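Local coordinates for CT296 (Chlamydia trachomatis, PDB 3QH6), which is of unknown function but resembles Fe(II) 2-oxoglutarate-dependent enzymes in structure, which makes a related, iron-linked role possible, at residues A[22-27]-A[122-127]; A[96-101]-A[143-148]; A[112-117]-A[135-140]. All blocks are in the same frame, centred on the assembly; numbering follows the deposited sequence. Where two conformers were deposited one is given.

The three contacts are all built on one antiparallel sheet whose strands run in the order 20-23, 125-128, 111-116, 145-151 and 91-98. Contact 1 pairs the first two and contact 2 the last two, their centres 13 Å apart and their nearest atoms about 6 Å apart. Contact 3 starts from the middle strand, with its centre 8 Å from each of the others. That strand probably bonds both ways, Leu126 N lying 2.8 Å from Leu114 O and Leu148 N 2.8 Å from Val113 O. Loop 135-140 covers the face carrying Leu114, whereas Phe127 and Trp97 of contacts 1 and 2 meet helices 77-85 and 29-42 from the other face.

Contact 1 (A[22-27]-A[122-127]); sequences LFEGLA and AGWGLF
Residues 22-23 pair antiparallel with 125-126, Phe23 and Gly125 forming the hydrogen-bonded pair and Leu22 and Leu126 the non-hydrogen-bonded one. Phe23 N reaches Gly125 O at 2.9 Å in an almost straight bond (177°), and Gly125 N returns one to Phe23 O. Gly123, with a glycine-favouring positive phi (81°), offers its O to Ala27 N at 3.1 Å on a lone pair, with a weaker, bent bond from Leu26 N. Trp124 contributes the most buried surface of any residue here. Glu24, extended from a CG anti to its backbone N, lies over one face of the indole, its CG 3.2 Å above the plane and its CB in CH-pi contact with the six-membered ring. Leu22 CD2 meets the rim, 3.7 Å from Trp124 CZ3, and Lys121 adds a cation-pi contact. On the face of the sheet that carries Phe23, opposite Leu22 and Leu126, Phe23 CD1 comes to the edge of the Phe127 ring, 3.8 Å from CE1. Leu26 CD2 packs 3.6 Å from the bare Gly125 CA and also touches Phe127, as do Leu80, Ala81 and Leu84 of helix 77-85. Strand 20-23 is the edge strand of the five-stranded antiparallel sheet, consistent with cupin-clan membership; its ladder with 125-128 ends here in the 24-27 turn.

Contact 2 (A[96-101]-A[143-148]); sequences LWVQKQ and DTAIIL
The indole of Trp97 meets Thr144 through its ring N-H: NE1 donates to Thr144 OG1 at 2.9 Å and 158°, with the hydroxyl close to the ring plane. With chi1 178° and chi2 38° the N-H edge of the ring turns to Thr144 across the strand pair. Ala145 O borders the same ring edge, 3.2 Å from Trp97 CD1, while accepting Val98 N at 2.8 Å. On the opposite face of the sheet Leu96 CB presses on Ile147 CG2 at 3.4 Å, tighter than usual, in one of two conformers of Ile147. Gln99 OE1 lies 2.9 Å from Asp143 O, two acceptors without a hydrogen bond, while its NE2 bonds weakly to Ala141 O. Behind these side chains is an antiparallel ladder: Leu96 and Ile147 exchange two backbone bonds, as do Val98 and Ala145, with Trp97 and Ile146 the non-hydrogen-bonded pair between them. Farther out, Leu39 and Lys40 of helix 29-42 touch the indole, Ser118 OG bonds Thr144 N, and Glu36 OE1 is hydrogen-bonded to Thr144 OG1. The buried hydroxyl thus links an indole N-H to a helix carboxylate, consistent with its donating to Glu36, which would tend to stabilise the charged form of the acid.

Contact 3 (A[112-117]-A[135-140]); sequences SVLLCL and DVFDWG
This is a side-chain-only packing contact, in which the loop segment 135-140 lies across one face of the middle strand 111-116 and closes on it without a hydrogen bond between them. The backbones stay well apart, with the CA atoms of Cys116 and Trp139 separated by 7.6 Å, and four side chains span the gap: Leu114 and Cys116 from the strand, Phe137 and Trp139 from the loop. Leu114 CG is anti to the backbone N, and its CD1 sits against both rings. This methyl lies 3.8 Å from Phe137 CE2, the two side chains crossing at about a right angle, and 4.1 Å from Trp139 CZ3. Leu114 CD2 adds a contact with Trp139 CH2 at 4.1 Å, leucine and indole reaching toward each other tip to tip. Cys116 likewise holds its sulfur anti to the backbone N (chi1 180°). Its CB comes to the edge of the Phe137 ring, 3.6 Å from CZ, and SG forms sulfur-aromatic contacts with both rings, edge-on to Phe137 and oblique to Trp139. Membership of the cupin clan and the resemblance to Fe(II) 2-oxoglutarate-dependent enzymes suggest a sheet related to one wall of the double-stranded beta-helix; here the loop between strands 125-128 and 145-151 folds back over it. The two aromatics are set by different torsions. Phe137 CG is anti to the backbone N, whereas Trp139 CG lies between N and the carbonyl carbon (chi1 56°). Asp138 OD1 accepts Trp139 N at 2.8 Å through its anti lone pair and also sits 3.8 Å above the plane of the Trp139 ring, near its rim. The indole NE1 is hydrogen-bonded to Gln99 O, and Phe137 O to Tyr132 OH.

Contact 1 (A[22-27]-A[122-127])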
loop_
_atom_site.group_PDB
_atom_site.type_symbol
_atom_site.label_atom_id
_atom_site.label_comp_id
_atom_site.label_asym_id
_atom_site.label_seq_id
_atom_site.Cartn_x
_atom_site.Cartn_y
_atom_site.Cartn_z
ATOM N N LEU A 22 -9.552 -2.484 -4.100
ATOM C CA LEU A 22 -9.485 -1.608 -2.932
ATOM C C LEU A 22 -10.045 -2.306 -1.710
ATOM O O LEU A 22 -11.157 -2.832 -1.780
ATOM C CB LEU A 22 -10.367 -0.364 -3.231
ATOM C CG LEU A 22 -10.535 0.614 -2.055
ATOM C CD1 LEU A 22 -9.192 1.147 -1.593
ATOM C CD2 LEU A 22 -11.454 1.788 -2.428
ATOM N N PHE A 23 -9.311 -2.299 -0.591
ATOM C CA PHE A 23 -9.779 -2.930 0.666
ATOM C C PHE A 23 -9.914 -1.918 1.774
ATOM O O PHE A 23 -8.960 -1.195 2.080
ATOM C CB PHE A 23 -8.764 -3.992 1.171
ATOM C CG PHE A 23 -8.767 -5.268 0.382
ATOM C CD1 PHE A 23 -7.807 -5.520 -0.571
ATOM C CD2 PHE A 23 -9.726 -6.230 0.615
ATOM C CE1 PHE A 23 -7.820 -6.695 -1.301
ATOM C CE2 PHE A 23 -9.727 -7.392 -0.116
ATOM C CZ PHE A 23 -8.783 -7.628 -1.052
ATOM N N GLU A 24 -11.073 -1.908 2.428
ATOM C CA GLU A 24 -11.221 -1.192 3.684
ATOM C C GLU A 24 -10.507 -1.956 4.790
ATOM O O GLU A 24 -10.558 -3.183 4.826
ATOM C CB GLU A 24 -12.711 -1.062 4.054
ATOM C CG GLU A 24 -12.931 -0.251 5.325
ATOM C CD GLU A 24 -14.404 -0.060 5.689
ATOM O OE1 GLU A 24 -15.291 -0.500 4.914
ATOM O OE2 GLU A 24 -14.657 0.543 6.759
ATOM N N GLY A 25 -9.873 -1.224 5.696
ATOM C CA GLY A 25 -9.225 -1.813 6.866
ATOM C C GLY A 25 -8.129 -2.822 6.548
ATOM O O GLY A 25 -8.007 -3.856 7.201
ATOM N N LEU A 26 -7.321 -2.526 5.541
ATOM C CA LEU A 26 -6.244 -3.424 5.138
ATOM C C LEU A 26 -5.169 -3.508 6.224
ATOM O O LEU A 26 -4.666 -4.586 6.526
ATOM C CB LEU A 26 -5.638 -2.947 3.813
ATOM C CG LEU A 26 -4.561 -3.816 3.150
ATOM C CD1 LEU A 26 -5.082 -5.218 2.884
ATOM C CD2 LEU A 26 -4.093 -3.177 1.848
ATOM N N ALA A 27 -4.830 -2.358 6.804
ATOM C CA ALA A 27 -3.775 -2.256 7.801
ATOM C C ALA A 27 -4.349 -1.579 9.050
ATOM O O ALA A 27 -5.207 -0.706 8.914
ATOM C CB ALA A 27 -2.623 -1.448 7.243
ATOM N N ALA A 122 -7.832 6.244 6.651
ATOM C CA ALA A 122 -6.625 5.632 7.193
ATOM C C ALA A 122 -6.751 4.102 7.178
ATOM O O ALA A 122 -7.814 3.567 7.451
ATOM C CB ALA A 122 -6.356 6.138 8.622
ATOM N N GLY A 123 -5.667 3.400 6.860
ATOM C CA GLY A 123 -5.701 1.940 6.848
ATOM C C GLY A 123 -6.293 1.283 5.602
ATOM O O GLY A 123 -6.110 0.074 5.427
ATOM N N TRP A 124 -7.007 2.040 4.762
ATOM C CA TRP A 124 -7.510 1.531 3.461
ATOM C C TRP A 124 -6.315 1.323 2.526
ATOM O O TRP A 124 -5.380 2.113 2.547
ATOM C CB TRP A 124 -8.485 2.514 2.800
ATOM C CG TRP A 124 -9.888 2.598 3.414
ATOM C CD1 TRP A 124 -10.212 2.854 4.721
ATOM C CD2 TRP A 124 -11.132 2.465 2.713
ATOM N NE1 TRP A 124 -11.584 2.879 4.878
ATOM C CE2 TRP A 124 -12.171 2.642 3.660
ATOM C CE3 TRP A 124 -11.471 2.207 1.378
ATOM C CZ2 TRP A 124 -13.528 2.567 3.307
ATOM C CZ3 TRP A 124 -12.822 2.131 1.030
ATOM C CH2 TRP A 124 -13.833 2.306 1.998
ATOM N N GLY A 125 -6.308 0.257 1.738
ATOM C CA GLY A 125 -5.220 0.080 0.781
ATOM C C GLY A 125 -5.715 -0.387 -0.577
ATOM O O GLY A 125 -6.706 -1.087 -0.679
ATOM N N LEU A 126 -5.012 0.017 -1.627
ATOM C CA LEU A 126 -5.363 -0.329 -2.999
ATOM C C LEU A 126 -4.222 -1.132 -3.604
ATOM O O LEU A 126 -3.093 -0.631 -3.635
ATOM C CB LEU A 126 -5.607 0.972 -3.820
ATOM C CG LEU A 126 -5.887 0.857 -5.335
ATOM C CD1 LEU A 126 -7.235 0.169 -5.597
ATOM C CD2 LEU A 126 -5.866 2.219 -6.019
ATOM N N PHE A 127 -4.472 -2.376 -4.027
ATOM C CA PHE A 127 -3.472 -3.116 -4.791
ATOM C C PHE A 127 -3.726 -2.783 -6.259
ATOM O O PHE A 127 -4.871 -2.803 -6.689
ATOM C CB PHE A 127 -3.625 -4.617 -4.676
ATOM C CG PHE A 127 -3.315 -5.173 -3.293
ATOM C CD1 PHE A 127 -4.277 -5.116 -2.286
ATOM C CD2 PHE A 127 -2.087 -5.790 -3.040
ATOM C CE1 PHE A 127 -4.030 -5.671 -1.018
ATOM C CE2 PHE A 127 -1.815 -6.345 -1.762
ATOM C CZ PHE A 127 -2.772 -6.274 -0.758
#

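Contact 2 (A[96-101]-A[143-148])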
loop_
_atom_site.group_PDB
_atom_site.type_symbol
_atom_site.label_atom_id
_atom_site.label_comp_id
_atom_site.label_asym_id
_atom_site.label_seq_id
_atom_site.Cartn_x
_atom_site.Cartn_y
_atom_site.Cartn_z
ATOM N N LEU A 96 7.178 5.558 -1.661
ATOM C CA LEU A 96 7.129 7.017 -1.733
ATOM C C LEU A 96 6.034 7.478 -0.801
ATOM O O LEU A 96 4.905 6.998 -0.876
ATOM C CB LEU A 96 6.821 7.489 -3.166
ATOM C CG LEU A 96 6.736 9.003 -3.424
ATOM C CD1 LEU A 96 8.080 9.700 -3.303
ATOM C CD2 LEU A 96 6.144 9.301 -4.801
ATOM N N TRP A 97 6.347 8.420 0.068
ATOM C CA TRP A 97 5.328 8.978 0.945
ATOM C C TRP A 97 4.719 10.174 0.231
ATOM O O TRP A 97 5.425 11.111 -0.094
ATOM C CB TRP A 97 6.008 9.423 2.230
ATOM C CG TRP A 97 5.071 10.054 3.207
ATOM C CD1 TRP A 97 3.799 9.686 3.475
ATOM C CD2 TRP A 97 5.370 11.165 4.061
ATOM N NE1 TRP A 97 3.269 10.512 4.466
ATOM C CE2 TRP A 97 4.221 11.426 4.829
ATOM C CE3 TRP A 97 6.502 11.968 4.241
ATOM C CZ2 TRP A 97 4.168 12.458 5.759
ATOM C CZ3 TRP A 97 6.448 12.991 5.158
ATOM C CH2 TRP A 97 5.282 13.228 5.912
ATOM N N VAL A 98 3.420 10.147 -0.041
ATOM C CA VAL A 98 2.826 11.175 -0.912
ATOM C C VAL A 98 1.727 11.949 -0.174
ATOM O O VAL A 98 1.003 11.386 0.657
ATOM C CB VAL A 98 2.239 10.575 -2.209
ATOM C CG1 VAL A 98 3.340 9.951 -3.081
ATOM C CG2 VAL A 98 1.183 9.557 -1.896
ATOM N N GLN A 99 1.633 13.242 -0.474
ATOM C CA GLN A 99 0.546 14.089 0.014
ATOM C C GLN A 99 -0.647 14.104 -0.982
ATOM O O GLN A 99 -1.799 14.261 -0.585
ATOM C CB GLN A 99 1.076 15.516 0.249
ATOM C CG GLN A 99 0.029 16.611 0.167
ATOM C CD GLN A 99 -1.167 16.350 1.062
ATOM O OE1 GLN A 99 -1.016 15.991 2.232
ATOM N NE2 GLN A 99 -2.368 16.516 0.510
ATOM N N LYS A 100 -0.363 13.933 -2.267
ATOM C CA LYS A 100 -1.376 14.065 -3.333
ATOM C C LYS A 100 -1.275 12.885 -4.301
ATOM O O LYS A 100 -0.175 12.381 -4.549
ATOM C CB LYS A 100 -1.128 15.361 -4.111
ATOM C CG LYS A 100 -0.711 16.539 -3.246
ATOM C CD LYS A 100 -0.533 17.810 -4.062
ATOM C CE LYS A 100 -0.659 19.050 -3.185
ATOM N NZ LYS A 100 -2.032 19.191 -2.619
ATOM N N GLN A 101 -2.390 12.465 -4.895
ATOM C CA GLN A 101 -2.350 11.262 -5.727
ATOM C C GLN A 101 -1.583 11.491 -7.029
ATOM O O GLN A 101 -1.110 10.537 -7.642
ATOM C CB GLN A 101 -3.745 10.694 -6.008
ATOM C CG GLN A 101 -4.567 11.412 -7.045
ATOM C CD GLN A 101 -5.719 10.546 -7.530
ATOM O OE1 GLN A 101 -6.603 10.181 -6.753
ATOM N NE2 GLN A 101 -5.692 10.180 -8.809
ATOM N N ASP A 143 -4.443 14.786 4.387
ATOM C CA ASP A 143 -4.049 13.413 4.699
ATOM C C ASP A 143 -2.920 12.963 3.801
ATOM O O ASP A 143 -2.632 13.607 2.804
ATOM C CB ASP A 143 -5.227 12.460 4.531
ATOM C CG ASP A 143 -6.444 12.874 5.344
ATOM O OD1 ASP A 143 -6.258 13.523 6.395
ATOM O OD2 ASP A 143 -7.582 12.548 4.926
ATOM N N THR A 144 -2.279 11.845 4.135
ATOM C CA THR A 144 -1.206 11.347 3.292
ATOM C C THR A 144 -1.320 9.841 3.070
ATOM O O THR A 144 -2.156 9.159 3.655
ATOM C CB THR A 144 0.202 11.648 3.887
ATOM O OG1 THR A 144 0.436 10.810 5.030
ATOM C CG2 THR A 144 0.341 13.117 4.278
ATOM N N ALA A 145 -0.462 9.325 2.208
ATOM C CA ALA A 145 -0.487 7.921 1.885
ATOM C C ALA A 145 0.924 7.499 1.552
ATOM O O ALA A 145 1.810 8.340 1.353
ATOM C CB ALA A 145 -1.429 7.668 0.704
ATOM N N ILE A 146 1.148 6.196 1.506
ATOM C CA ILE A 146 2.454 5.697 1.092
ATOM C C ILE A 146 2.244 4.678 -0.021
ATOM O O ILE A 146 1.356 3.828 0.061
ATOM C CB ILE A 146 3.282 5.120 2.289
ATOM C CG1 ILE A 146 4.706 4.745 1.842
ATOM C CG2 ILE A 146 2.590 3.902 2.985
ATOM C CD1 ILE A 146 5.587 4.391 3.030
ATOM N N ILE A 147 2.983 4.839 -1.121
ATOM C CA ILE A 147 2.900 3.886 -2.201
ATOM C C ILE A 147 4.062 2.925 -2.044
ATOM O O ILE A 147 5.195 3.336 -1.815
ATOM C CB ILE A 147 2.915 4.566 -3.602
ATOM C CG1 ILE A 147 2.808 3.497 -4.684
ATOM C CG2 ILE A 147 4.155 5.443 -3.804
ATOM C CD1 ILE A 147 1.351 3.094 -4.971
ATOM N N LEU A 148 3.752 1.642 -2.136
ATOM C CA LEU A 148 4.714 0.577 -1.884
ATOM C C LEU A 148 4.848 -0.188 -3.176
ATOM O O LEU A 148 3.844 -0.606 -3.726
ATOM C CB LEU A 148 4.146 -0.369 -0.813
ATOM C CG LEU A 148 3.854 0.313 0.535
ATOM C CD1 LEU A 148 3.023 -0.615 1.420
ATOM C CD2 LEU A 148 5.160 0.702 1.205
#

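Contact 3 (A[112-117]-A[135-140])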
loop_
_atom_site.group_PDB
_atom_site.type_symbol
_atom_site.label_atom_id
_atom_site.label_comp_id
_atom_site.label_asym_id
_atom_site.label_seq_id
_atom_site.Cartn_x
_atom_site.Cartn_y
_atom_site.Cartn_z
ATOM N N SER A 112 1.730 -2.699 -7.096
ATOM C CA SER A 112 1.881 -1.649 -6.082
ATOM C C SER A 112 0.784 -1.728 -5.006
ATOM O O SER A 112 -0.304 -2.274 -5.237
ATOM C CB SER A 112 1.881 -0.265 -6.750
ATOM O OG SER A 112 2.955 -0.135 -7.672
ATOM N N VAL A 113 1.043 -1.140 -3.840
ATOM C CA VAL A 113 -0.024 -0.981 -2.865
ATOM C C VAL A 113 -0.014 0.445 -2.396
ATOM O O VAL A 113 1.022 0.957 -1.979
ATOM C CB VAL A 113 0.157 -1.917 -1.652
ATOM C CG1 VAL A 113 -0.882 -1.565 -0.540
ATOM C CG2 VAL A 113 0.020 -3.354 -2.090
ATOM N N LEU A 114 -1.158 1.103 -2.481
ATOM C CA LEU A 114 -1.284 2.452 -1.943
ATOM C C LEU A 114 -1.949 2.265 -0.597
ATOM O O LEU A 114 -3.038 1.738 -0.524
ATOM C CB LEU A 114 -2.145 3.325 -2.884
ATOM C CG LEU A 114 -2.450 4.784 -2.504
ATOM C CD1 LEU A 114 -3.229 4.890 -1.193
ATOM C CD2 LEU A 114 -1.190 5.576 -2.417
ATOM N N LEU A 115 -1.285 2.667 0.473
ATOM C CA LEU A 115 -1.879 2.536 1.800
ATOM C C LEU A 115 -2.137 3.913 2.373
ATOM O O LEU A 115 -1.226 4.710 2.485
ATOM C CB LEU A 115 -0.918 1.753 2.678
ATOM C CG LEU A 115 -1.330 1.426 4.105
ATOM C CD1 LEU A 115 -2.584 0.546 4.186
ATOM C CD2 LEU A 115 -0.163 0.723 4.712
ATOM N N CYS A 116 -3.380 4.214 2.707
ATOM C CA CYS A 116 -3.689 5.536 3.253
ATOM C C CYS A 116 -3.302 5.574 4.759
ATOM O O CYS A 116 -3.602 4.624 5.503
ATOM C CB CYS A 116 -5.154 5.872 3.011
ATOM S SG CYS A 116 -5.607 7.483 3.667
ATOM N N LEU A 117 -2.602 6.637 5.186
ATOM C CA LEU A 117 -1.986 6.690 6.523
ATOM C C LEU A 117 -2.816 7.489 7.528
ATOM O O LEU A 117 -2.661 7.306 8.734
ATOM C CB LEU A 117 -0.556 7.284 6.475
ATOM C CG LEU A 117 0.511 6.469 5.734
ATOM C CD1 LEU A 117 1.878 7.121 5.881
ATOM C CD2 LEU A 117 0.556 5.022 6.235
ATOM N N ASP A 135 -10.338 7.578 -10.289
ATOM C CA ASP A 135 -11.700 7.393 -9.805
ATOM C C ASP A 135 -11.895 6.063 -9.082
ATOM O O ASP A 135 -12.937 5.427 -9.224
ATOM C CB ASP A 135 -12.701 7.507 -10.962
ATOM N N VAL A 136 -10.888 5.637 -8.319
ATOM C CA VAL A 136 -11.027 4.468 -7.452
ATOM C C VAL A 136 -10.797 4.876 -5.989
ATOM O O VAL A 136 -11.566 4.495 -5.108
ATOM C CB VAL A 136 -10.069 3.308 -7.867
ATOM C CG1 VAL A 136 -10.111 2.178 -6.853
ATOM C CG2 VAL A 136 -10.440 2.778 -9.248
ATOM N N PHE A 137 -9.740 5.651 -5.724
ATOM C CA PHE A 137 -9.434 6.037 -4.345
ATOM C C PHE A 137 -8.733 7.387 -4.243
ATOM O O PHE A 137 -7.809 7.693 -5.007
ATOM C CB PHE A 137 -8.556 4.969 -3.663
ATOM C CG PHE A 137 -8.256 5.279 -2.210
ATOM C CD1 PHE A 137 -9.224 5.093 -1.237
ATOM C CD2 PHE A 137 -7.015 5.774 -1.825
ATOM C CE1 PHE A 137 -8.957 5.400 0.106
ATOM C CE2 PHE A 137 -6.742 6.092 -0.483
ATOM C CZ PHE A 137 -7.723 5.896 0.483
ATOM N N ASP A 138 -9.152 8.171 -3.267
ATOM C CA ASP A 138 -8.494 9.435 -2.988
ATOM C C ASP A 138 -8.723 9.825 -1.529
ATOM O O ASP A 138 -9.617 9.284 -0.858
ATOM C CB ASP A 138 -9.010 10.527 -3.929
ATOM C CG ASP A 138 -7.927 11.540 -4.307
ATOM O OD1 ASP A 138 -6.936 11.688 -3.554
ATOM O OD2 ASP A 138 -8.063 12.190 -5.367
ATOM N N TRP A 139 -7.908 10.761 -1.047
ATOM C CA TRP A 139 -7.927 11.194 0.350
ATOM C C TRP A 139 -7.884 12.724 0.434
ATOM O O TRP A 139 -7.463 13.382 -0.506
ATOM C CB TRP A 139 -6.738 10.572 1.100
ATOM C CG TRP A 139 -5.359 10.877 0.489
ATOM C CD1 TRP A 139 -4.492 11.859 0.879
ATOM C CD2 TRP A 139 -4.703 10.173 -0.589
ATOM N NE1 TRP A 139 -3.349 11.822 0.106
ATOM C CE2 TRP A 139 -3.455 10.797 -0.798
ATOM C CE3 TRP A 139 -5.060 9.084 -1.400
ATOM C CZ2 TRP A 139 -2.556 10.373 -1.789
ATOM C CZ3 TRP A 139 -4.164 8.666 -2.391
ATOM C CH2 TRP A 139 -2.928 9.308 -2.569
ATOM N N GLY A 140 -8.318 13.281 1.559
ATOM C CA GLY A 140 -8.439 14.721 1.717
ATOM C C GLY A 140 -7.099 15.421 1.740
ATOM O O GLY A 140 -6.075 14.799 1.999
#